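Local coordinates for protein glucokinase (Enterococcus faecalis, PDB 2QM1) that probably phosphorylates glucose at the expense of ATP, as a zinc-containing glucokinase of the ROK family, at residues Gly255-Gly269 with Phe290-Ala304. Sequence-based numbering, arbitrary orientation. Where two conformers were deposited one is given.
Sequences GNLGNTLNPDSVVIG and FTFPQVRNSTKIKLA
Asn259 grips the loop from Phe290 to Phe292, before helix 293-296, with both ends of its amide. Asn259 ND2 donates to Phe290 O at 2.8 Å, nearly straight (172°) and close to the amide plane. Asn259 OD1 accepts from Phe292 N at 3.1 Å, the donor tilted from the carbonyl plane. These bonds fix the rotation of the amide, whose plane lies 16° from that of the Phe292 ring. Val295 packs on the backbone of Gly258, with Val295 CG1 3.6 Å from Gly258 C; the missing side chain permits this close approach.

Thr299 joins the loops that lead into the strands. With Thr299 OG1 beside its backbone N (chi1 -61°), the hydroxyl donates to Pro263 O at 2.7 Å, in the carbonyl plane. Thr299 CG2 meets Pro263 CG at 3.6 Å.

Lys302 runs extended along Ser265, Lys302 CD 3.8 Å from Ser265 CB. A water links its NZ to Asp264 OD1, and NZ also bonds Ala130 O. Lys302 N donates to Val266 O; Lys302 O accepts from Ile268 N. On the other sheet face Ile268 CD1 touches Ile301 CG2 at 3.7 Å.

Parallel strands 265-269 and 300-303, joined by helices 277-289 and 293-296, form a beta-alpha-beta crossover at one edge of the C-terminal sheet of the actin-like ATPase fold.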
# COMPACT_ATOMS: atom_id res chain seq x y z
N GLY B 255 5.41 7.10 7.22
CA GLY B 255 6.66 6.98 6.46
C GLY B 255 6.69 5.68 5.67
O GLY B 255 7.11 5.67 4.49
N ASN B 256 6.29 4.59 6.31
CA ASN B 256 6.40 3.30 5.68
C ASN B 256 5.35 3.18 4.61
O ASN B 256 5.54 2.46 3.62
CB ASN B 256 6.33 2.15 6.72
CG ASN B 256 7.71 1.81 7.32
OD1 ASN B 256 7.80 1.21 8.40
ND2 ASN B 256 8.76 2.20 6.64
N LEU B 257 4.21 3.86 4.81
CA LEU B 257 3.25 4.06 3.72
C LEU B 257 3.86 4.86 2.55
O LEU B 257 3.62 4.56 1.37
CB LEU B 257 2.00 4.78 4.24
CG LEU B 257 1.07 3.96 5.16
CD1 LEU B 257 0.02 4.90 5.72
CD2 LEU B 257 0.38 2.94 4.38
N GLY B 258 4.64 5.90 2.86
CA GLY B 258 5.31 6.59 1.80
C GLY B 258 6.33 5.73 1.07
O GLY B 258 6.37 5.70 -0.20
N ASN B 259 7.14 5.00 1.84
CA ASN B 259 8.13 4.09 1.27
C ASN B 259 7.54 3.00 0.36
O ASN B 259 8.17 2.56 -0.58
CB ASN B 259 8.91 3.41 2.38
CG ASN B 259 9.81 4.38 3.16
OD1 ASN B 259 10.36 5.35 2.61
ND2 ASN B 259 9.93 4.15 4.47
N THR B 260 6.35 2.55 0.66
CA THR B 260 5.71 1.44 -0.08
C THR B 260 4.84 1.95 -1.23
O THR B 260 4.74 1.28 -2.26
CB THR B 260 4.74 0.71 0.85
OG1 THR B 260 5.48 0.13 1.91
CG2 THR B 260 3.95 -0.40 0.10
N LEU B 261 4.17 3.09 -1.02
CA LEU B 261 3.12 3.58 -1.93
C LEU B 261 3.46 4.91 -2.64
O LEU B 261 2.89 5.23 -3.67
CB LEU B 261 1.81 3.75 -1.17
CG LEU B 261 1.13 2.43 -0.74
CD1 LEU B 261 0.05 2.57 0.34
CD2 LEU B 261 0.60 1.76 -1.99
N ASN B 262 4.37 5.68 -2.04
CA ASN B 262 4.80 6.94 -2.63
C ASN B 262 3.65 7.86 -3.09
O ASN B 262 3.67 8.35 -4.20
CB ASN B 262 5.72 6.68 -3.84
CG ASN B 262 6.41 7.97 -4.32
OD1 ASN B 262 6.60 8.94 -3.54
ND2 ASN B 262 6.79 7.99 -5.56
N PRO B 263 2.67 8.13 -2.24
CA PRO B 263 1.50 8.89 -2.74
C PRO B 263 1.85 10.35 -2.93
O PRO B 263 2.86 10.80 -2.45
CB PRO B 263 0.49 8.75 -1.58
CG PRO B 263 1.40 8.74 -0.36
CD PRO B 263 2.58 7.87 -0.79
N ASP B 264 1.05 11.11 -3.65
CA ASP B 264 1.40 12.54 -3.81
C ASP B 264 1.32 13.19 -2.42
O ASP B 264 2.14 14.04 -2.04
CB ASP B 264 0.50 13.23 -4.79
CG ASP B 264 0.74 14.74 -4.85
OD1 ASP B 264 -0.23 15.50 -4.60
OD2 ASP B 264 1.89 15.16 -5.11
N SER B 265 0.34 12.74 -1.65
CA SER B 265 0.21 13.19 -0.28
C SER B 265 -0.42 12.15 0.67
O SER B 265 -1.16 11.26 0.24
CB SER B 265 -0.61 14.50 -0.23
OG SER B 265 -1.97 14.28 -0.51
N VAL B 266 -0.04 12.27 1.93
CA VAL B 266 -0.75 11.68 3.09
C VAL B 266 -1.53 12.81 3.77
O VAL B 266 -0.95 13.81 4.23
CB VAL B 266 0.28 11.02 4.05
CG1 VAL B 266 -0.36 10.48 5.37
CG2 VAL B 266 1.03 9.89 3.27
N VAL B 267 -2.85 12.69 3.78
CA VAL B 267 -3.73 13.70 4.39
C VAL B 267 -4.18 13.25 5.78
O VAL B 267 -4.75 12.18 5.92
CB VAL B 267 -4.96 13.98 3.49
CG1 VAL B 267 -5.88 15.06 4.11
CG2 VAL B 267 -4.49 14.38 2.07
N ILE B 268 -3.90 14.06 6.81
CA ILE B 268 -4.34 13.77 8.17
C ILE B 268 -5.65 14.49 8.54
O ILE B 268 -5.74 15.71 8.52
CB ILE B 268 -3.25 14.12 9.21
CG1 ILE B 268 -1.88 13.49 8.89
CG2 ILE B 268 -3.71 13.71 10.63
CD1 ILE B 268 -0.72 14.39 9.39
N GLY B 269 -6.67 13.72 8.92
CA GLY B 269 -7.97 14.31 9.22
C GLY B 269 -8.47 13.79 10.56
O GLY B 269 -7.75 13.09 11.25
N PHE B 290 12.05 8.71 8.47
CA PHE B 290 11.78 7.32 8.15
C PHE B 290 11.62 6.99 6.65
O PHE B 290 11.30 5.86 6.28
CB PHE B 290 10.58 6.83 8.99
CG PHE B 290 10.87 6.74 10.45
CD1 PHE B 290 12.01 6.09 10.92
CD2 PHE B 290 10.02 7.31 11.37
CE1 PHE B 290 12.29 6.03 12.29
CE2 PHE B 290 10.30 7.25 12.76
CZ PHE B 290 11.42 6.61 13.21
N THR B 291 11.86 7.95 5.78
CA THR B 291 11.61 7.73 4.33
C THR B 291 12.90 7.81 3.51
O THR B 291 13.83 8.54 3.87
CB THR B 291 10.48 8.68 3.76
OG1 THR B 291 10.72 10.06 4.15
CG2 THR B 291 9.08 8.24 4.26
N PHE B 292 12.96 7.03 2.43
CA PHE B 292 14.12 7.11 1.56
C PHE B 292 14.09 8.38 0.69
O PHE B 292 13.05 8.98 0.54
CB PHE B 292 14.42 5.77 0.82
CG PHE B 292 13.40 5.34 -0.18
CD1 PHE B 292 12.41 4.43 0.17
CD2 PHE B 292 13.48 5.77 -1.48
CE1 PHE B 292 11.46 4.00 -0.78
CE2 PHE B 292 12.54 5.36 -2.43
CZ PHE B 292 11.54 4.49 -2.08
N PRO B 293 15.25 8.86 0.25
CA PRO B 293 15.29 10.17 -0.43
C PRO B 293 14.23 10.46 -1.53
O PRO B 293 13.64 11.53 -1.53
CB PRO B 293 16.67 10.18 -1.05
CG PRO B 293 17.51 9.43 0.01
CD PRO B 293 16.60 8.26 0.32
N GLN B 294 14.01 9.53 -2.44
CA GLN B 294 13.08 9.77 -3.51
C GLN B 294 11.65 10.01 -2.95
O GLN B 294 10.85 10.77 -3.52
CB GLN B 294 13.18 8.64 -4.54
CG GLN B 294 14.56 8.56 -5.26
CD GLN B 294 15.62 7.61 -4.62
OE1 GLN B 294 15.71 7.45 -3.40
NE2 GLN B 294 16.44 7.01 -5.49
N VAL B 295 11.32 9.38 -1.82
CA VAL B 295 10.02 9.56 -1.19
C VAL B 295 9.98 10.85 -0.38
O VAL B 295 8.98 11.57 -0.38
CB VAL B 295 9.61 8.32 -0.34
CG1 VAL B 295 8.36 8.65 0.54
CG2 VAL B 295 9.40 7.06 -1.27
N ARG B 296 11.07 11.14 0.31
CA ARG B 296 11.22 12.38 1.09
C ARG B 296 10.95 13.62 0.27
O ARG B 296 10.41 14.61 0.76
CB ARG B 296 12.66 12.56 1.52
CG ARG B 296 13.15 11.61 2.50
CD ARG B 296 14.58 11.93 2.65
NE ARG B 296 14.82 12.20 4.02
CZ ARG B 296 15.64 13.11 4.50
NH1 ARG B 296 16.32 13.91 3.72
NH2 ARG B 296 15.72 13.21 5.80
N ASN B 297 11.43 13.59 -0.96
CA ASN B 297 11.47 14.77 -1.80
C ASN B 297 10.25 14.82 -2.66
O ASN B 297 10.15 15.67 -3.56
CB ASN B 297 12.71 14.74 -2.66
CG ASN B 297 14.03 14.80 -1.84
OD1 ASN B 297 15.01 14.16 -2.16
ND2 ASN B 297 14.01 15.55 -0.79
N SER B 298 9.31 13.90 -2.43
CA SER B 298 8.10 13.91 -3.26
C SER B 298 6.76 13.84 -2.48
O SER B 298 5.91 14.70 -2.68
CB SER B 298 8.20 12.84 -4.36
OG SER B 298 8.40 11.53 -3.83
N THR B 299 6.60 12.87 -1.58
CA THR B 299 5.36 12.70 -0.81
C THR B 299 5.19 13.79 0.25
O THR B 299 6.13 14.09 1.01
CB THR B 299 5.22 11.29 -0.20
OG1 THR B 299 5.18 10.28 -1.26
CG2 THR B 299 3.90 11.20 0.64
N LYS B 300 4.03 14.46 0.24
CA LYS B 300 3.81 15.60 1.15
C LYS B 300 2.89 15.25 2.30
O LYS B 300 1.91 14.51 2.10
CB LYS B 300 3.26 16.80 0.38
CG LYS B 300 4.25 17.28 -0.72
CD LYS B 300 3.65 18.39 -1.58
CE LYS B 300 2.83 17.82 -2.74
NZ LYS B 300 3.14 18.66 -3.94
N ILE B 301 3.20 15.77 3.49
CA ILE B 301 2.32 15.57 4.67
C ILE B 301 1.35 16.78 4.80
O ILE B 301 1.77 17.91 5.02
CB ILE B 301 3.12 15.33 5.98
CG1 ILE B 301 4.04 14.09 5.89
CG2 ILE B 301 2.17 15.18 7.18
CD1 ILE B 301 3.35 12.76 5.23
N LYS B 302 0.05 16.50 4.64
CA LYS B 302 -0.98 17.54 4.58
C LYS B 302 -2.02 17.37 5.70
O LYS B 302 -2.15 16.27 6.28
CB LYS B 302 -1.67 17.51 3.20
CG LYS B 302 -0.72 17.68 2.01
CD LYS B 302 -1.54 18.06 0.78
CE LYS B 302 -0.63 18.34 -0.43
NZ LYS B 302 -1.44 18.45 -1.71
N LEU B 303 -2.72 18.47 6.03
CA LEU B 303 -3.92 18.44 6.88
C LEU B 303 -5.19 18.34 6.04
O LEU B 303 -5.23 18.82 4.89
CB LEU B 303 -4.00 19.69 7.70
CG LEU B 303 -2.99 19.93 8.81
CD1 LEU B 303 -3.09 21.41 9.17
CD2 LEU B 303 -3.29 19.01 10.00
N ALA B 304 -6.23 17.68 6.56
CA ALA B 304 -7.51 17.58 5.82
C ALA B 304 -8.08 18.99 5.69
O ALA B 304 -7.93 19.79 6.63
CB ALA B 304 -8.48 16.73 6.59
O HOH W 1 -0.21 18.25 -3.87